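Local coordinates for protein vacuolar aminopeptidase 1 (Saccharomyces cerevisiae, PDB 5JGF) that removes N-terminal amino acids, preferably neutral or hydrophobic ones, from peptides as a dodecameric zinc aminopeptidase of the vacuole, and is the major cargo of the cytoplasm-to-vacuole targeting pathway, at residues S71-G76 and D287-V292; R80-V85 and L331-A336. All blocks are in the same frame, centred on the assembly; numbering follows the deposited sequence.

Contact 1 of 2, residues S71-G76 and D287-V292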
ATOM      1  N   SER D  71      40.017  19.647  34.547  1.00 14.40           N
ATOM      2  CA  SER D  71      41.292  19.486  33.863  1.00 15.29           C
ATOM      3  C   SER D  71      42.400  19.400  34.901  1.00 15.92           C
ATOM      4  O   SER D  71      42.591  20.323  35.693  1.00 13.97           O
ATOM      5  CB  SER D  71      41.567  20.661  32.926  1.00 16.03           C
ATOM      6  OG  SER D  71      42.802  20.476  32.250  1.00 16.85           O
ATOM      7  N   ALA D  72      43.104  18.275  34.907  1.00 14.99           N
ATOM      8  CA  ALA D  72      44.209  18.064  35.833  1.00 15.31           C
ATOM      9  C   ALA D  72      45.462  18.090  34.981  1.00 16.23           C
ATOM     10  O   ALA D  72      45.490  17.505  33.895  1.00 15.75           O
ATOM     11  CB  ALA D  72      44.072  16.717  36.524  1.00 14.00           C
ATOM     12  N   PHE D  73      46.501  18.772  35.451  1.00 16.77           N
ATOM     13  CA  PHE D  73      47.723  18.835  34.674  1.00 15.09           C
ATOM     14  C   PHE D  73      48.998  18.897  35.501  1.00 16.29           C
ATOM     15  O   PHE D  73      48.991  19.299  36.667  1.00 15.57           O
ATOM     16  CB  PHE D  73      47.663  20.012  33.691  1.00 16.62           C
ATOM     17  CG  PHE D  73      47.403  21.352  34.335  1.00 19.94           C
ATOM     18  CD1 PHE D  73      48.440  22.263  34.521  1.00 20.49           C
ATOM     19  CD2 PHE D  73      46.114  21.723  34.713  1.00 18.59           C
ATOM     20  CE1 PHE D  73      48.196  23.529  35.067  1.00 20.66           C
ATOM     21  CE2 PHE D  73      45.860  22.983  35.259  1.00 20.82           C
ATOM     22  CZ  PHE D  73      46.904  23.889  35.435  1.00 17.58           C
ATOM     23  N   ILE D  74      50.083  18.464  34.872  1.00 16.41           N
ATOM     24  CA  ILE D  74      51.403  18.442  35.483  1.00 16.82           C
ATOM     25  C   ILE D  74      52.313  19.230  34.549  1.00 17.51           C
ATOM     26  O   ILE D  74      52.468  18.875  33.380  1.00 18.02           O
ATOM     27  CB  ILE D  74      51.932  17.003  35.602  1.00 17.25           C
ATOM     28  CG1 ILE D  74      50.892  16.124  36.304  1.00 16.28           C
ATOM     29  CG2 ILE D  74      53.249  16.992  36.378  1.00 17.29           C
ATOM     30  CD1 ILE D  74      51.239  14.647  36.305  1.00 19.28           C
ATOM     31  N   LEU D  75      52.903  20.301  35.068  1.00 17.07           N
ATOM     32  CA  LEU D  75      53.781  21.157  34.280  1.00 17.06           C
ATOM     33  C   LEU D  75      55.201  21.115  34.835  1.00 19.24           C
ATOM     34  O   LEU D  75      55.431  21.456  35.994  1.00 18.95           O
ATOM     35  CB  LEU D  75      53.245  22.590  34.301  1.00 17.58           C
ATOM     36  CG  LEU D  75      54.029  23.702  33.595  1.00 18.41           C
ATOM     37  CD1 LEU D  75      54.254  23.362  32.126  1.00 18.53           C
ATOM     38  CD2 LEU D  75      53.257  25.003  33.729  1.00 18.45           C
ATOM     39  N   GLY D  76      56.145  20.694  34.002  1.00 18.92           N
ATOM     40  CA  GLY D  76      57.526  20.598  34.439  1.00 19.60           C
ATOM     41  C   GLY D  76      58.279  21.913  34.398  1.00 19.17           C
ATOM     42  O   GLY D  76      58.074  22.732  33.505  1.00 19.28           O
ATOM     43  N   ASP D 287      60.502  17.979  32.041  1.00 20.65           N
ATOM     44  CA  ASP D 287      60.383  18.931  30.942  1.00 20.89           C
ATOM     45  C   ASP D 287      59.093  18.664  30.161  1.00 19.38           C
ATOM     46  O   ASP D 287      58.964  19.050  29.001  1.00 18.27           O
ATOM     47  CB  ASP D 287      61.587  18.831  29.996  1.00 21.45           C
ATOM     48  CG  ASP D 287      61.743  17.450  29.379  1.00 24.81           C
ATOM     49  OD1 ASP D 287      62.674  17.271  28.566  1.00 24.86           O
ATOM     50  OD2 ASP D 287      60.947  16.542  29.704  1.00 24.07           O
ATOM     51  N   LEU D 288      58.135  18.012  30.812  1.00 19.18           N
ATOM     52  CA  LEU D 288      56.866  17.691  30.163  1.00 19.12           C
ATOM     53  C   LEU D 288      55.670  18.473  30.702  1.00 19.00           C
ATOM     54  O   LEU D 288      55.715  19.041  31.794  1.00 18.77           O
ATOM     55  CB  LEU D 288      56.576  16.193  30.305  1.00 18.49           C
ATOM     56  CG  LEU D 288      57.609  15.220  29.729  1.00 19.65           C
ATOM     57  CD1 LEU D 288      57.255  13.802  30.150  1.00 21.16           C
ATOM     58  CD2 LEU D 288      57.651  15.339  28.217  1.00 20.31           C
ATOM     59  N   PHE D 289      54.604  18.488  29.906  1.00 18.16           N
ATOM     60  CA  PHE D 289      53.342  19.138  30.255  1.00 16.85           C
ATOM     61  C   PHE D 289      52.331  18.035  29.933  1.00 17.43           C
ATOM     62  O   PHE D 289      52.140  17.688  28.766  1.00 17.45           O
ATOM     63  CB  PHE D 289      53.110  20.370  29.367  1.00 16.24           C
ATOM     64  CG  PHE D 289      51.974  21.268  29.821  1.00 17.07           C
ATOM     65  CD1 PHE D 289      51.905  22.585  29.378  1.00 17.33           C
ATOM     66  CD2 PHE D 289      50.971  20.795  30.666  1.00 18.91           C
ATOM     67  CE1 PHE D 289      50.858  23.423  29.766  1.00 19.82           C
ATOM     68  CE2 PHE D 289      49.916  21.626  31.060  1.00 19.83           C
ATOM     69  CZ  PHE D 289      49.860  22.941  30.610  1.00 19.25           C
ATOM     70  N   SER D 290      51.717  17.474  30.970  1.00 16.81           N
ATOM     71  CA  SER D 290      50.755  16.382  30.811  1.00 16.27           C
ATOM     72  C   SER D 290      49.398  16.753  31.384  1.00 16.82           C
ATOM     73  O   SER D 290      49.312  17.504  32.353  1.00 15.56           O
ATOM     74  CB  SER D 290      51.267  15.127  31.529  1.00 16.64           C
ATOM     75  OG  SER D 290      52.567  14.773  31.090  1.00 16.49           O
ATOM     76  N   THR D 291      48.332  16.222  30.794  1.00 15.65           N
ATOM     77  CA  THR D 291      47.005  16.528  31.298  1.00 14.23           C
ATOM     78  C   THR D 291      45.934  15.522  30.920  1.00 14.88           C
ATOM     79  O   THR D 291      46.008  14.870  29.880  1.00 13.05           O
ATOM     80  CB  THR D 291      46.505  17.911  30.804  1.00 15.58           C
ATOM     81  OG1 THR D 291      45.144  18.102  31.217  1.00 14.68           O
ATOM     82  CG2 THR D 291      46.558  17.998  29.286  1.00 14.32           C
ATOM     83  N   VAL D 292      44.956  15.394  31.804  1.00 15.43           N
ATOM     84  CA  VAL D 292      43.789  14.570  31.557  1.00 14.86           C
ATOM     85  C   VAL D 292      42.681  15.594  31.747  1.00 14.24           C
ATOM     86  O   VAL D 292      42.555  16.193  32.815  1.00 13.62           O
ATOM     87  CB  VAL D 292      43.592  13.445  32.586  1.00 13.51           C
ATOM     88  CG1 VAL D 292      42.189  12.844  32.418  1.00 15.48           C
ATOM     89  CG2 VAL D 292      44.635  12.361  32.383  1.00 13.95           C
TER
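Phe-289 lies against Phe-73 and Leu-75 where strand 69-76 pairs with strand 289-295. The two are antiparallel neighbours in the large mixed sheet of the catalytic fold of this M18 peptidase. Ala-72 pairs with Val-292 and Ile-74 with Ser-290 as hydrogen-bonded pairs. Phe-73 with Thr-291 and Leu-75 with Phe-289 are the non-hydrogen-bonded pairs, with side chains on the other face. Beyond the last bridge, Gly-76 N still donates to Leu-288 O at 2.8 Å.

The Phe-289 side chain starts at CB and turns CG anti to the backbone N (chi1 -169°). This sets CG beside the carbonyl carbon, and from there the ring meets Leu-75 and Phe-73. Leu-75 CD1 sits over one ring face, offset toward the rim, 4.0 Å from the ring centre of Phe-289 in a CH-pi contact. Phe-289 CD1 is the ring atom nearest Leu-75 CD1. On the other flank Phe-289 CD2 comes to 3.6 Å from Ile-74 O. Phe-289 CE2 meets Phe-73 CD1 at 3.8 Å, and Phe-73 CB lies at the ring edge, in plane. Helix 312-324 touches Phe-73 and Leu-75 on this face. Helix 261-278 touches Ala-72, Ile-74 and Val-292 on the other.

Ala-72 O takes two donors. Val-292 N donates to Ala-72 O in the carbonyl plane at 3.0 Å. Thr-291 OG1 donates to Ala-72 O from above that plane at 2.8 Å.

Contact 2 of 2, residues R80-V85 and L331-A336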
ATOM      1  N   ARG D  80      59.183  23.336  27.678  1.00 20.28           N
ATOM      2  CA  ARG D  80      59.313  24.370  26.660  1.00 22.75           C
ATOM      3  C   ARG D  80      58.335  24.011  25.548  1.00 21.39           C
ATOM      4  O   ARG D  80      57.985  22.843  25.383  1.00 19.67           O
ATOM      5  CB  ARG D  80      60.752  24.453  26.129  1.00 24.89           C
ATOM      6  CG  ARG D  80      61.314  23.171  25.559  1.00 31.97           C
ATOM      7  CD  ARG D  80      62.835  23.262  25.453  1.00 38.64           C
ATOM      8  NE  ARG D  80      63.437  22.011  24.998  1.00 43.26           N
ATOM      9  CZ  ARG D  80      63.571  21.660  23.723  1.00 46.83           C
ATOM     10  NH1 ARG D  80      63.149  22.471  22.759  1.00 47.57           N
ATOM     11  NH2 ARG D  80      64.126  20.496  23.412  1.00 48.25           N
ATOM     12  N   ALA D  81      57.890  25.020  24.806  1.00 21.35           N
ATOM     13  CA  ALA D  81      56.919  24.850  23.728  1.00 21.37           C
ATOM     14  C   ALA D  81      57.141  23.650  22.816  1.00 23.02           C
ATOM     15  O   ALA D  81      56.195  22.929  22.488  1.00 21.12           O
ATOM     16  CB  ALA D  81      56.860  26.119  22.891  1.00 22.06           C
ATOM     17  N   GLU D  82      58.383  23.440  22.399  1.00 21.50           N
ATOM     18  CA  GLU D  82      58.706  22.338  21.505  1.00 22.07           C
ATOM     19  C   GLU D  82      58.406  20.954  22.079  1.00 20.33           C
ATOM     20  O   GLU D  82      58.307  19.979  21.334  1.00 20.28           O
ATOM     21  CB  GLU D  82      60.177  22.431  21.083  1.00 25.61           C
ATOM     22  CG  GLU D  82      60.516  23.719  20.332  1.00 30.38           C
ATOM     23  CD  GLU D  82      60.622  24.954  21.232  1.00 34.57           C
ATOM     24  OE1 GLU D  82      60.603  26.078  20.683  1.00 38.43           O
ATOM     25  OE2 GLU D  82      60.740  24.819  22.472  1.00 29.93           O
ATOM     26  N   LYS D  83      58.260  20.867  23.398  1.00 18.39           N
ATOM     27  CA  LYS D  83      57.958  19.595  24.048  1.00 18.82           C
ATOM     28  C   LYS D  83      56.483  19.221  23.890  1.00 18.05           C
ATOM     29  O   LYS D  83      56.095  18.067  24.098  1.00 16.65           O
ATOM     30  CB  LYS D  83      58.317  19.665  25.531  1.00 19.32           C
ATOM     31  CG  LYS D  83      59.813  19.547  25.785  1.00 21.57           C
ATOM     32  CD  LYS D  83      60.284  18.149  25.426  1.00 24.58           C
ATOM     33  CE  LYS D  83      61.785  18.003  25.526  1.00 28.72           C
ATOM     34  NZ  LYS D  83      62.183  16.595  25.242  1.00 28.31           N
ATOM     35  N   GLY D  84      55.673  20.208  23.523  1.00 17.61           N
ATOM     36  CA  GLY D  84      54.253  19.979  23.337  1.00 17.96           C
ATOM     37  C   GLY D  84      53.540  19.568  24.609  1.00 19.14           C
ATOM     38  O   GLY D  84      54.072  19.708  25.714  1.00 19.21           O
ATOM     39  N   VAL D  85      52.322  19.056  24.455  1.00 17.40           N
ATOM     40  CA  VAL D  85      51.527  18.621  25.593  1.00 15.66           C
ATOM     41  C   VAL D  85      51.013  17.201  25.355  1.00 16.46           C
ATOM     42  O   VAL D  85      50.587  16.869  24.247  1.00 15.75           O
ATOM     43  CB  VAL D  85      50.313  19.560  25.812  1.00 15.90           C
ATOM     44  CG1 VAL D  85      49.564  19.163  27.072  1.00 15.37           C
ATOM     45  CG2 VAL D  85      50.782  21.007  25.897  1.00 15.16           C
ATOM     46  N   LEU D 331      52.023  29.175  21.221  1.00 22.96           N
ATOM     47  CA  LEU D 331      51.027  28.115  21.347  1.00 22.51           C
ATOM     48  C   LEU D 331      50.866  27.264  20.088  1.00 21.14           C
ATOM     49  O   LEU D 331      50.458  26.104  20.165  1.00 19.75           O
ATOM     50  CB  LEU D 331      49.677  28.716  21.745  1.00 23.43           C
ATOM     51  CG  LEU D 331      49.643  29.401  23.116  1.00 25.11           C
ATOM     52  CD1 LEU D 331      48.297  30.082  23.320  1.00 26.95           C
ATOM     53  CD2 LEU D 331      49.901  28.376  24.209  1.00 26.54           C
ATOM     54  N   HIS D 332      51.176  27.836  18.930  1.00 21.01           N
ATOM     55  CA  HIS D 332      51.065  27.082  17.688  1.00 21.57           C
ATOM     56  C   HIS D 332      52.156  26.025  17.674  1.00 21.47           C
ATOM     57  O   HIS D 332      51.945  24.900  17.222  1.00 20.18           O
ATOM     58  CB  HIS D 332      51.195  28.016  16.484  1.00 24.20           C
ATOM     59  CG  HIS D 332      50.058  28.979  16.353  1.00 26.34           C
ATOM     60  ND1 HIS D 332      48.772  28.574  16.063  1.00 29.64           N
ATOM     61  CD2 HIS D 332      50.003  30.322  16.506  1.00 27.54           C
ATOM     62  CE1 HIS D 332      47.976  29.627  16.044  1.00 29.73           C
ATOM     63  NE2 HIS D 332      48.697  30.701  16.309  1.00 29.20           N
ATOM     64  N   THR D 333      53.328  26.386  18.184  1.00 20.03           N
ATOM     65  CA  THR D 333      54.437  25.446  18.249  1.00 19.07           C
ATOM     66  C   THR D 333      54.112  24.369  19.277  1.00 17.79           C
ATOM     67  O   THR D 333      54.425  23.197  19.081  1.00 16.69           O
ATOM     68  CB  THR D 333      55.748  26.157  18.644  1.00 21.20           C
ATOM     69  OG1 THR D 333      56.166  26.999  17.566  1.00 23.56           O
ATOM     70  CG2 THR D 333      56.840  25.143  18.948  1.00 20.64           C
ATOM     71  N   VAL D 334      53.474  24.777  20.371  1.00 15.81           N
ATOM     72  CA  VAL D 334      53.096  23.847  21.429  1.00 16.61           C
ATOM     73  C   VAL D 334      52.195  22.737  20.888  1.00 15.88           C
ATOM     74  O   VAL D 334      52.495  21.553  21.022  1.00 15.10           O
ATOM     75  CB  VAL D 334      52.347  24.574  22.567  1.00 15.39           C
ATOM     76  CG1 VAL D 334      51.790  23.557  23.567  1.00 15.30           C
ATOM     77  CG2 VAL D 334      53.288  25.554  23.268  1.00 16.73           C
ATOM     78  N   TRP D 335      51.090  23.126  20.263  1.00 15.55           N
ATOM     79  CA  TRP D 335      50.153  22.146  19.731  1.00 15.88           C
ATOM     80  C   TRP D 335      50.706  21.337  18.567  1.00 16.39           C
ATOM     81  O   TRP D 335      50.387  20.156  18.426  1.00 14.31           O
ATOM     82  CB  TRP D 335      48.842  22.842  19.352  1.00 16.47           C
ATOM     83  CG  TRP D 335      48.096  23.308  20.571  1.00 18.34           C
ATOM     84  CD1 TRP D 335      47.762  24.592  20.894  1.00 17.37           C
ATOM     85  CD2 TRP D 335      47.632  22.488  21.653  1.00 18.17           C
ATOM     86  NE1 TRP D 335      47.123  24.623  22.112  1.00 17.50           N
ATOM     87  CE2 TRP D 335      47.031  23.346  22.600  1.00 19.64           C
ATOM     88  CE3 TRP D 335      47.669  21.111  21.915  1.00 18.72           C
ATOM     89  CZ2 TRP D 335      46.470  22.872  23.792  1.00 19.18           C
ATOM     90  CZ3 TRP D 335      47.110  20.639  23.100  1.00 20.41           C
ATOM     91  CH2 TRP D 335      46.520  21.520  24.024  1.00 19.73           C
ATOM     92  N   ALA D 336      51.549  21.952  17.743  1.00 15.44           N
ATOM     93  CA  ALA D 336      52.129  21.234  16.615  1.00 16.50           C
ATOM     94  C   ALA D 336      52.965  20.065  17.131  1.00 17.07           C
ATOM     95  O   ALA D 336      53.129  19.057  16.443  1.00 17.13           O
ATOM     96  CB  ALA D 336      52.990  22.172  15.773  1.00 16.97           C
TER
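Val-334 turns CG1 anti to its backbone N (chi1 172°) and CG2 anti to its carbonyl carbon, and the two methyls meet different residues of 80-85. CG2 meets Ala-81, with Ala-81 CB 3.6 Å from Val-334 CG2. CG1 meets Val-85, whose CG2 also lies 3.6 Å from Val-334 CG1. Val-85 has the same first torsion (chi1 -175°), which leaves CG2 beside its backbone N. One branched side chain of helix 331-336 therefore touches both the 3-10 segment 81-83 and the residue leading into strand 86-91.

No hydrogen bond joins the two segments. Their backbones meet through CA-H...O contacts instead. Val-334 CA approaches Ala-81 O at 3.4 Å, with an angle of 165° at the hydrogen. Gly-84 CA approaches Val-334 O at 3.3 Å. Gly-84 has a positive phi, which by itself favours glycine.

Thr-333 packs at slightly longer range. Its CG2 is 4.1 Å from Ala-81 CB, and Glu-82 CG also lies near this methyl. The hydroxyl of Thr-333 has its own partner, Asp-330, just before the helix. Further along, Trp-335 CZ3 comes to 4.3 Å from Val-85 CB.

Ser-338 OG is hydrogen-bonded to both Val-334 O and Val-85 N. A second subunit reaches the helix too: its Glu-318 hydrogen-bonds to His-332, and its Arg-319 packs on Thr-333. The arrangement combines apolar side-chain packing with two CA-H...O contacts. It lies at the ends of inner strands of the mixed alpha/beta sheet of the M18 catalytic fold, away from the zinc sites. There the connection from strand 69-76 to strand 86-91 meets the helix that leads into strand 339-347.

Overall arrangement
After two helices and strands 42-43 and 58-65, the chain runs along strand 69-76, which holds one side of contact 1. It then turns through 80-85, one side of contact 2, and enters strand 86-91. About two hundred residues later it returns at 287-292 and closes contact 1. After helix 312-324 it reaches helix 331-336 and closes contact 2 before strand 339-347. The segments alternate, so the two closures cross. Their centres are about 13 Å apart. Val-85 packs on Phe-289 and Thr-291, which joins the contacts directly, and Lys-83 makes a long, weak ion pair with Asp-287. Together they tie strands 69-76 and 289-295 to the turn before strand 86-91 and the helix before strand 339-347.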